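Long-range contacts in alpha-galactosidase (Lactobacillus brevis, PDB 3MI6), which probably hydrolyses terminal, non-reducing alpha-D-galactose residues from alpha-galactosides, as a member of glycoside hydrolase family 36: residues D[127-132]-D[317-322]; D[119-124]-D[539-544]; D[155-160]-D[313-318]. All coordinates share one frame; numbering follows the deposited sequence.

Contact 1: D[127-132]-D[317-322]; sequences TDDDAQ and QQHLVN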
loop_
_atom_site.group_PDB
_atom_site.type_symbol
_atom_site.label_atom_id
_atom_site.label_comp_id
_atom_site.label_asym_id
_atom_site.label_seq_id
_atom_site.Cartn_x
_atom_site.Cartn_y
_atom_site.Cartn_z
ATOM N N THR D 127 35.950 18.109 -24.518
ATOM C CA THR D 127 35.074 18.148 -25.683
ATOM C C THR D 127 34.400 19.508 -25.776
ATOM O O THR D 127 33.351 19.661 -26.394
ATOM C CB THR D 127 34.016 17.027 -25.623
ATOM O OG1 THR D 127 33.590 16.850 -24.265
ATOM C CG2 THR D 127 34.595 15.710 -26.138
ATOM N N ASP D 128 35.028 20.500 -25.159
ATOM C CA ASP D 128 34.533 21.861 -25.244
ATOM C C ASP D 128 33.020 21.832 -25.075
ATOM O O ASP D 128 32.284 22.002 -26.041
ATOM C CB ASP D 128 34.904 22.450 -26.602
ATOM C CG ASP D 128 34.860 23.950 -26.604
ATOM O OD1 ASP D 128 34.696 24.526 -25.501
ATOM O OD2 ASP D 128 34.988 24.544 -27.698
ATOM N N ASP D 129 32.568 21.603 -23.844
ATOM C CA ASP D 129 31.174 21.274 -23.579
ATOM C C ASP D 129 30.676 22.154 -22.467
ATOM O O ASP D 129 29.732 21.812 -21.775
ATOM C CB ASP D 129 31.055 19.810 -23.162
ATOM C CG ASP D 129 29.617 19.306 -23.160
ATOM O OD1 ASP D 129 28.766 19.879 -23.879
ATOM O OD2 ASP D 129 29.342 18.318 -22.442
ATOM N N ASP D 130 31.355 23.275 -22.273
ATOM C CA ASP D 130 30.886 24.336 -21.385
ATOM C C ASP D 130 30.922 24.006 -19.893
ATOM O O ASP D 130 30.227 24.645 -19.094
ATOM C CB ASP D 130 29.501 24.819 -21.831
ATOM C CG ASP D 130 29.480 25.230 -23.307
ATOM O OD1 ASP D 130 30.503 25.783 -23.797
ATOM O OD2 ASP D 130 28.454 24.988 -23.983
ATOM N N ALA D 131 31.765 23.043 -19.517
ATOM C CA ALA D 131 31.922 22.684 -18.107
ATOM C C ALA D 131 32.727 23.727 -17.352
ATOM O O ALA D 131 33.474 24.497 -17.940
ATOM C CB ALA D 131 32.544 21.306 -17.944
ATOM N N GLN D 132 32.561 23.744 -16.039
ATOM C CA GLN D 132 33.242 24.693 -15.177
ATOM C C GLN D 132 33.579 23.997 -13.859
ATOM O O GLN D 132 32.827 23.146 -13.397
ATOM C CB GLN D 132 32.344 25.904 -14.899
ATOM C CG GLN D 132 31.855 26.671 -16.124
ATOM C CD GLN D 132 31.202 28.003 -15.757
ATOM O OE1 GLN D 132 31.831 29.054 -15.842
ATOM N NE2 GLN D 132 29.940 27.961 -15.336
ATOM N N GLN D 317 29.432 8.935 -21.207
ATOM C CA GLN D 317 29.991 8.591 -22.504
ATOM C C GLN D 317 30.901 9.693 -23.024
ATOM O O GLN D 317 31.829 9.432 -23.781
ATOM C CB GLN D 317 28.872 8.325 -23.519
ATOM C CG GLN D 317 29.374 7.933 -24.909
ATOM C CD GLN D 317 28.259 7.871 -25.954
ATOM O OE1 GLN D 317 27.751 8.905 -26.415
ATOM N NE2 GLN D 317 27.882 6.654 -26.342
ATOM N N GLN D 318 30.628 10.929 -22.632
ATOM C CA GLN D 318 31.412 12.047 -23.119
ATOM C C GLN D 318 32.517 12.445 -22.140
ATOM O O GLN D 318 33.557 12.958 -22.552
ATOM C CB GLN D 318 30.507 13.247 -23.414
ATOM C CG GLN D 318 31.245 14.444 -23.997
ATOM C CD GLN D 318 30.320 15.566 -24.436
ATOM O OE1 GLN D 318 30.776 16.653 -24.818
ATOM N NE2 GLN D 318 29.009 15.312 -24.381
ATOM N N HIS D 319 32.306 12.182 -20.852
ATOM C CA HIS D 319 33.140 12.773 -19.811
ATOM C C HIS D 319 33.666 11.814 -18.731
ATOM O O HIS D 319 34.075 12.260 -17.656
ATOM C CB HIS D 319 32.368 13.888 -19.121
ATOM C CG HIS D 319 31.976 15.008 -20.026
ATOM N ND1 HIS D 319 32.897 15.830 -20.633
ATOM C CD2 HIS D 319 30.757 15.466 -20.395
ATOM C CE1 HIS D 319 32.263 16.739 -21.349
ATOM N NE2 HIS D 319 30.963 16.538 -21.226
ATOM N N LEU D 320 33.657 10.510 -19.001
ATOM C CA LEU D 320 34.151 9.552 -18.020
ATOM C C LEU D 320 34.780 8.335 -18.676
ATOM O O LEU D 320 35.870 7.920 -18.311
ATOM C CB LEU D 320 33.042 9.122 -17.048
ATOM C CG LEU D 320 33.433 8.034 -16.034
ATOM C CD1 LEU D 320 34.404 8.583 -15.010
ATOM C CD2 LEU D 320 32.230 7.430 -15.317
ATOM N N VAL D 321 34.102 7.758 -19.651
ATOM C CA VAL D 321 34.584 6.512 -20.223
ATOM C C VAL D 321 35.913 6.805 -20.947
ATOM O O VAL D 321 36.136 7.896 -21.477
ATOM C CB VAL D 321 33.426 5.737 -20.932
ATOM C CG1 VAL D 321 33.937 4.505 -21.659
ATOM C CG2 VAL D 321 32.386 5.337 -19.923
ATOM N N ASN D 322 36.802 5.822 -20.919
ATOM C CA ASN D 322 37.952 5.714 -21.798
ATOM C C ASN D 322 37.450 6.200 -23.156
ATOM O O ASN D 322 36.601 5.556 -23.768
ATOM C CB ASN D 322 38.459 4.265 -21.748
ATOM C CG ASN D 322 39.707 4.025 -22.603
ATOM O OD1 ASN D 322 39.887 4.640 -23.640
ATOM N ND2 ASN D 322 40.550 3.091 -22.174
#

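Contact 2: D[119-124]-D[539-544]; sequences NLPSTF and MYYAPQ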
loop_
_atom_site.group_PDB
_atom_site.type_symbol
_atom_site.label_atom_id
_atom_site.label_comp_id
_atom_site.label_asym_id
_atom_site.label_seq_id
_atom_site.Cartn_x
_atom_site.Cartn_y
_atom_site.Cartn_z
ATOM N N ASN D 119 45.552 10.641 -9.560
ATOM C CA ASN D 119 45.690 9.191 -9.441
ATOM C C ASN D 119 44.399 8.377 -9.415
ATOM O O ASN D 119 44.455 7.157 -9.279
ATOM C CB ASN D 119 46.521 8.839 -8.217
ATOM C CG ASN D 119 47.871 9.483 -8.245
ATOM O OD1 ASN D 119 48.228 10.244 -7.337
ATOM N ND2 ASN D 119 48.638 9.200 -9.304
ATOM N N LEU D 120 43.255 9.050 -9.539
ATOM C CA LEU D 120 41.960 8.393 -9.487
ATOM C C LEU D 120 41.223 8.531 -10.810
ATOM O O LEU D 120 41.353 9.546 -11.489
ATOM C CB LEU D 120 41.101 9.028 -8.395
ATOM C CG LEU D 120 41.348 8.654 -6.943
ATOM C CD1 LEU D 120 40.650 9.638 -6.015
ATOM C CD2 LEU D 120 40.879 7.235 -6.703
ATOM N N PRO D 121 40.429 7.518 -11.170
ATOM C CA PRO D 121 39.494 7.650 -12.294
ATOM C C PRO D 121 38.598 8.838 -12.006
ATOM O O PRO D 121 38.251 9.054 -10.846
ATOM C CB PRO D 121 38.670 6.366 -12.226
ATOM C CG PRO D 121 38.882 5.833 -10.821
ATOM C CD PRO D 121 40.239 6.275 -10.409
ATOM N N SER D 122 38.237 9.609 -13.020
ATOM C CA SER D 122 37.555 10.869 -12.765
ATOM C C SER D 122 37.003 11.503 -14.023
ATOM O O SER D 122 37.134 10.966 -15.123
ATOM C CB SER D 122 38.508 11.851 -12.080
ATOM O OG SER D 122 39.684 12.034 -12.856
ATOM N N THR D 123 36.393 12.667 -13.854
ATOM C CA THR D 123 35.668 13.290 -14.948
ATOM C C THR D 123 36.439 14.408 -15.607
ATOM O O THR D 123 37.208 15.104 -14.973
ATOM C CB THR D 123 34.327 13.822 -14.473
ATOM O OG1 THR D 123 34.514 14.498 -13.222
ATOM C CG2 THR D 123 33.372 12.664 -14.289
ATOM N N PHE D 124 36.201 14.591 -16.893
ATOM C CA PHE D 124 36.967 15.546 -17.655
ATOM C C PHE D 124 36.072 16.182 -18.712
ATOM O O PHE D 124 35.088 15.583 -19.131
ATOM C CB PHE D 124 38.091 14.802 -18.337
ATOM C CG PHE D 124 37.632 13.567 -19.016
ATOM C CD1 PHE D 124 37.198 13.609 -20.329
ATOM C CD2 PHE D 124 37.596 12.363 -18.336
ATOM C CE1 PHE D 124 36.765 12.466 -20.970
ATOM C CE2 PHE D 124 37.152 11.208 -18.969
ATOM C CZ PHE D 124 36.733 11.261 -20.288
HETATM N N MSE D 539 34.791 1.831 -15.359
HETATM C CA MSE D 539 34.409 2.253 -16.698
HETATM C C MSE D 539 35.346 3.330 -17.257
HETATM O O MSE D 539 35.465 3.492 -18.476
HETATM C CB MSE D 539 32.967 2.782 -16.727
HETATM C CG MSE D 539 31.894 1.812 -16.218
HETATM SE SE MSE D 539 31.866 0.043 -17.077
HETATM C CE MSE D 539 30.823 -0.868 -15.714
ATOM N N TYR D 540 35.988 4.081 -16.368
ATOM C CA TYR D 540 36.960 5.068 -16.789
ATOM C C TYR D 540 38.060 4.397 -17.604
ATOM O O TYR D 540 38.487 4.918 -18.627
ATOM C CB TYR D 540 37.545 5.752 -15.569
ATOM C CG TYR D 540 38.634 6.751 -15.864
ATOM C CD1 TYR D 540 39.961 6.352 -15.914
ATOM C CD2 TYR D 540 38.343 8.098 -16.057
ATOM C CE1 TYR D 540 40.957 7.251 -16.166
ATOM C CE2 TYR D 540 39.338 9.010 -16.305
ATOM C CZ TYR D 540 40.650 8.581 -16.360
ATOM O OH TYR D 540 41.679 9.471 -16.608
ATOM N N TYR D 541 38.486 3.222 -17.155
ATOM C CA TYR D 541 39.592 2.492 -17.758
ATOM C C TYR D 541 39.080 1.433 -18.712
ATOM O O TYR D 541 39.584 1.302 -19.823
ATOM C CB TYR D 541 40.411 1.798 -16.668
ATOM C CG TYR D 541 41.114 2.745 -15.738
ATOM C CD1 TYR D 541 42.290 3.369 -16.129
ATOM C CD2 TYR D 541 40.617 3.014 -14.464
ATOM C CE1 TYR D 541 42.952 4.243 -15.294
ATOM C CE2 TYR D 541 41.282 3.892 -13.612
ATOM C CZ TYR D 541 42.452 4.499 -14.046
ATOM O OH TYR D 541 43.147 5.368 -13.251
ATOM N N ALA D 542 38.096 0.660 -18.245
ATOM C CA ALA D 542 37.491 -0.439 -18.998
ATOM C C ALA D 542 36.053 -0.071 -19.359
ATOM O O ALA D 542 35.185 -0.034 -18.484
ATOM C CB ALA D 542 37.509 -1.706 -18.165
ATOM N N PRO D 543 35.785 0.187 -20.650
ATOM C CA PRO D 543 34.506 0.774 -21.070
ATOM C C PRO D 543 33.339 -0.188 -20.910
ATOM O O PRO D 543 32.190 0.224 -21.033
ATOM C CB PRO D 543 34.735 1.058 -22.545
ATOM C CG PRO D 543 35.675 -0.039 -22.964
ATOM C CD PRO D 543 36.628 -0.181 -21.801
ATOM N N GLN D 544 33.615 -1.453 -20.632
ATOM C CA GLN D 544 32.532 -2.422 -20.481
ATOM C C GLN D 544 32.831 -3.437 -19.388
ATOM O O GLN D 544 33.989 -3.760 -19.141
ATOM C CB GLN D 544 32.246 -3.130 -21.804
ATOM C CG GLN D 544 33.293 -4.122 -22.235
ATOM C CD GLN D 544 33.107 -4.485 -23.683
ATOM O OE1 GLN D 544 32.702 -3.647 -24.488
ATOM N NE2 GLN D 544 33.383 -5.734 -24.027
#

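Contact 3: D[155-160]-D[313-318]; sequences PHQDVI and ASFYQQ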
loop_
_atom_site.group_PDB
_atom_site.type_symbol
_atom_site.label_atom_id
_atom_site.label_comp_id
_atom_site.label_asym_id
_atom_site.label_seq_id
_atom_site.Cartn_x
_atom_site.Cartn_y
_atom_site.Cartn_z
ATOM N N PRO D 155 26.628 21.473 -17.617
ATOM C CA PRO D 155 25.278 21.985 -17.850
ATOM C C PRO D 155 24.441 21.151 -18.810
ATOM O O PRO D 155 23.231 21.045 -18.603
ATOM C CB PRO D 155 25.536 23.355 -18.467
ATOM C CG PRO D 155 26.948 23.279 -18.984
ATOM C CD PRO D 155 27.657 22.452 -17.993
ATOM N N HIS D 156 25.049 20.565 -19.835
ATOM C CA HIS D 156 24.234 19.939 -20.891
ATOM C C HIS D 156 23.708 18.515 -20.593
ATOM O O HIS D 156 22.876 17.982 -21.331
ATOM C CB HIS D 156 24.932 20.029 -22.265
ATOM C CG HIS D 156 25.352 21.421 -22.624
ATOM N ND1 HIS D 156 24.477 22.487 -22.617
ATOM C CD2 HIS D 156 26.559 21.928 -22.973
ATOM C CE1 HIS D 156 25.125 23.590 -22.948
ATOM N NE2 HIS D 156 26.389 23.276 -23.170
ATOM N N GLN D 157 24.184 17.908 -19.513
ATOM C CA GLN D 157 23.667 16.618 -19.101
ATOM C C GLN D 157 23.071 16.773 -17.707
ATOM O O GLN D 157 22.737 15.799 -17.047
ATOM C CB GLN D 157 24.766 15.557 -19.117
ATOM C CG GLN D 157 25.432 15.354 -20.456
ATOM C CD GLN D 157 26.532 16.359 -20.743
ATOM O OE1 GLN D 157 27.130 16.914 -19.822
ATOM N NE2 GLN D 157 26.809 16.595 -22.031
ATOM N N ASP D 158 22.960 18.008 -17.251
ATOM C CA ASP D 158 22.352 18.267 -15.950
ATOM C C ASP D 158 23.092 17.610 -14.776
ATOM O O ASP D 158 22.532 17.427 -13.703
ATOM C CB ASP D 158 20.862 17.896 -15.982
ATOM C CG ASP D 158 19.998 18.982 -16.668
ATOM O OD1 ASP D 158 20.363 20.182 -16.571
ATOM O OD2 ASP D 158 18.954 18.647 -17.288
ATOM N N VAL D 159 24.370 17.311 -14.993
ATOM C CA VAL D 159 25.245 16.712 -13.987
ATOM C C VAL D 159 26.101 17.733 -13.240
ATOM O O VAL D 159 26.729 18.589 -13.850
ATOM C CB VAL D 159 26.245 15.756 -14.651
ATOM C CG1 VAL D 159 27.351 15.373 -13.671
ATOM C CG2 VAL D 159 25.538 14.525 -15.197
ATOM N N ILE D 160 26.142 17.626 -11.919
ATOM C CA ILE D 160 27.109 18.339 -11.098
ATOM C C ILE D 160 27.982 17.285 -10.462
ATOM O O ILE D 160 27.456 16.341 -9.891
ATOM C CB ILE D 160 26.399 19.105 -9.987
ATOM C CG1 ILE D 160 25.681 20.331 -10.569
ATOM C CG2 ILE D 160 27.382 19.515 -8.907
ATOM C CD1 ILE D 160 24.607 20.914 -9.693
ATOM N N ALA D 313 23.891 8.985 -18.636
ATOM C CA ALA D 313 24.594 8.107 -19.564
ATOM C C ALA D 313 25.294 8.882 -20.660
ATOM O O ALA D 313 26.358 8.485 -21.116
ATOM C CB ALA D 313 23.661 7.076 -20.164
ATOM N N SER D 314 24.698 9.982 -21.090
ATOM C CA SER D 314 25.381 10.872 -22.016
ATOM C C SER D 314 26.556 11.556 -21.346
ATOM O O SER D 314 27.573 11.841 -21.977
ATOM C CB SER D 314 24.428 11.923 -22.572
ATOM O OG SER D 314 24.145 11.605 -23.921
ATOM N N PHE D 315 26.402 11.832 -20.058
ATOM C CA PHE D 315 27.489 12.414 -19.315
ATOM C C PHE D 315 28.655 11.430 -19.226
ATOM O O PHE D 315 29.808 11.823 -19.423
ATOM C CB PHE D 315 27.041 12.853 -17.927
ATOM C CG PHE D 315 28.181 13.165 -16.998
ATOM C CD1 PHE D 315 28.779 14.413 -17.014
ATOM C CD2 PHE D 315 28.661 12.201 -16.124
ATOM C CE1 PHE D 315 29.833 14.709 -16.170
ATOM C CE2 PHE D 315 29.713 12.482 -15.273
ATOM C CZ PHE D 315 30.306 13.750 -15.296
ATOM N N TYR D 316 28.360 10.157 -18.952
ATOM C CA TYR D 316 29.427 9.161 -18.789
ATOM C C TYR D 316 30.167 8.919 -20.102
ATOM O O TYR D 316 31.377 8.728 -20.108
ATOM C CB TYR D 316 28.917 7.824 -18.228
ATOM C CG TYR D 316 28.237 7.884 -16.876
ATOM C CD1 TYR D 316 28.764 8.643 -15.836
ATOM C CD2 TYR D 316 27.081 7.135 -16.625
ATOM C CE1 TYR D 316 28.139 8.686 -14.590
ATOM C CE2 TYR D 316 26.452 7.172 -15.395
ATOM C CZ TYR D 316 26.979 7.949 -14.377
ATOM O OH TYR D 316 26.345 7.991 -13.148
ATOM N N GLN D 317 29.432 8.935 -21.207
ATOM C CA GLN D 317 29.991 8.591 -22.504
ATOM C C GLN D 317 30.901 9.693 -23.024
ATOM O O GLN D 317 31.829 9.432 -23.781
ATOM C CB GLN D 317 28.872 8.325 -23.519
ATOM C CG GLN D 317 29.374 7.933 -24.909
ATOM C CD GLN D 317 28.259 7.871 -25.954
ATOM O OE1 GLN D 317 27.751 8.905 -26.415
ATOM N NE2 GLN D 317 27.882 6.654 -26.342
ATOM N N GLN D 318 30.628 10.929 -22.632
ATOM C CA GLN D 318 31.412 12.047 -23.119
ATOM C C GLN D 318 32.517 12.445 -22.140
ATOM O O GLN D 318 33.557 12.958 -22.552
ATOM C CB GLN D 318 30.507 13.247 -23.414
ATOM C CG GLN D 318 31.245 14.444 -23.997
ATOM C CD GLN D 318 30.320 15.566 -24.436
ATOM O OE1 GLN D 318 30.776 16.653 -24.818
ATOM N NE2 GLN D 318 29.009 15.312 -24.381
#

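Contact 1: D[127-132]-D[317-322]
A histidine-carboxylate hydrogen bond between His319 and Asp129 fastens the C-terminal part of helix 305-319 to a loop of the N-terminal beta domain. His319 NE2 donates to Asp129 OD2 over 2.7 Å, with an N-H...acceptor angle of 165°. The carboxylate meets the ring edge-on and lies almost in its plane, using the anti lone pair of OD2. Asp129 has CG anti to its backbone N (chi1 -167°), which sets CG on the side of His319. The same OD2 also accepts from Gln157 NE2, while His319 ND1 donates to the backbone O of Phe124. With both ring nitrogens acting as donors and a carboxylate bound at NE2, the imidazole is likely to carry a positive charge.

In the fold, residues 127-132 belong to the connection between strands 103-112 and 132-140, and the helix lies on the chain between the beta sheet and the first strand of the (beta/alpha)8 barrel. Asp125 pins this connection from within, its carboxylate accepting from the backbone N of Thr127, Asp129 and Ala131.

The second bond runs from Thr127 OG1 to Gln318 OE1 at 2.9 Å, approaching a lone pair in the amide plane, with a C=O...donor angle of 111°. Gln318 reaches it on an extended chain, and on the way its CG lies 3.5 Å above one face of the His319 ring, toward the rim.

Contact 2: D[119-124]-D[539-544]
Pro121 lies over a face of Tyr540, and the two loops make a CH-pi contact here. Pro121 CA sits 3.8 Å from the centroid of the Tyr540 ring, only 12° off the ring normal, so its hydrogen-bearing carbon is above the middle of the pi system. Tyr540 has CG anti to its backbone N (chi1 177°), which takes CG toward the proline.

Apolar packing surrounds this. Pro121 CB meets Tyr540 CB at 3.6 Å and also touches Tyr541 CE2 at 3.9 Å, the proline crossing the Tyr541 side chain at about a right angle. The two tyrosines are packed on each other as well: Tyr540 CD1 stands 3.4 Å above the centre of the Tyr541 ring. Residues 539-544 span the connection from helix 536-539 to strand 544-546 of the (beta/alpha)8 barrel, and the Tyr541 side chain is about 7 Å from that of Trp478, a predicted substrate-binding residue. Leu120 and Pro121 also touch Tyr509 of helix 500-518, so the N-terminal domain loop is set against two elements of the barrel.

One polar atom, Ser122 O, comes to the edge of the Tyr540 ring, 3.2 Å from CE2 and near the ring plane. Ser122 OG turns back within its own loop, bonding to Leu117 N and weakly to Leu120 O.

Across the contact Phe124 also meets Tyr540, its CE2 coming obliquely to Tyr540 CE2 at 4.1 Å; the Phe124 ring has a cation-pi partner in Arg116.

Contact 3: D[155-160]-D[313-318]
Val159 lies over one face of the Phe315 ring, the start of strand 159-167 packing against helix 305-319. The CH-pi part is well centred: Val159 CG1 lies 3.7 Å from the centroid of the Phe315 ring, 14° off its normal. The other methyl group serves apolar packing, with Val159 CG2 at 3.5 Å from Phe315 CG and as near to its CB. Val159 holds CG1 anti to the backbone N (chi1 167°), which puts that methyl over the ring, while CG2 packs at the root of the phenylalanine side chain.

Gln157 adds van der Waals contact on the same helical turn. Its CB is 3.7 Å from Phe315 CB, and its CG packs against the backbone N of Phe315 at the same separation. The chain then bends at chi2 (83°), and OE1 ends near the plane of the phenyl ring, at its edge, 4.1 Å from CD1.

Of the amides, Gln157 NE2 and Gln318 NE2 come within 3.5 Å, but both are donors and do not bond to each other. Each side chain has its polar partner in the loop 127-132: Gln157 NE2 donates to Asp129, and Gln318 OE1 accepts from Thr127.

Phe154 approaches Phe315 edge-to-face, and Ile297 of strand 290-301 touches both Phe315 and Val159. An alanine here, lacking the ring, would probably leave a gap under Val159 CG1 and Phe154 without its edge-to-face partner.

The join between beta sheet and helix is therefore largely apolar, resting on Val159 and Phe315, while Gln157 NE2 and Gln318 OE1 bond to the neighbouring loop 127-132.

From the N terminus, the chain first supplies 119-124, then 127-132 and 155-160, all from the N-terminal beta domain. The later partners follow: 313-318 and 317-322 on or just after helix 305-319, and finally 539-544 in the barrel. Contact 2 thus closes the widest loop and encloses the others; within it contacts 1 and 3 end on the same helix, sharing Gln317 and Gln318, and contact 3 closes the shorter span. Contact 1 is joined to contact 3 by Asp130 OD2 with His156 NE2, and to contact 2 by Asn322 ND2 with Tyr541 O. Together they tie beta domain, linking helix and barrel.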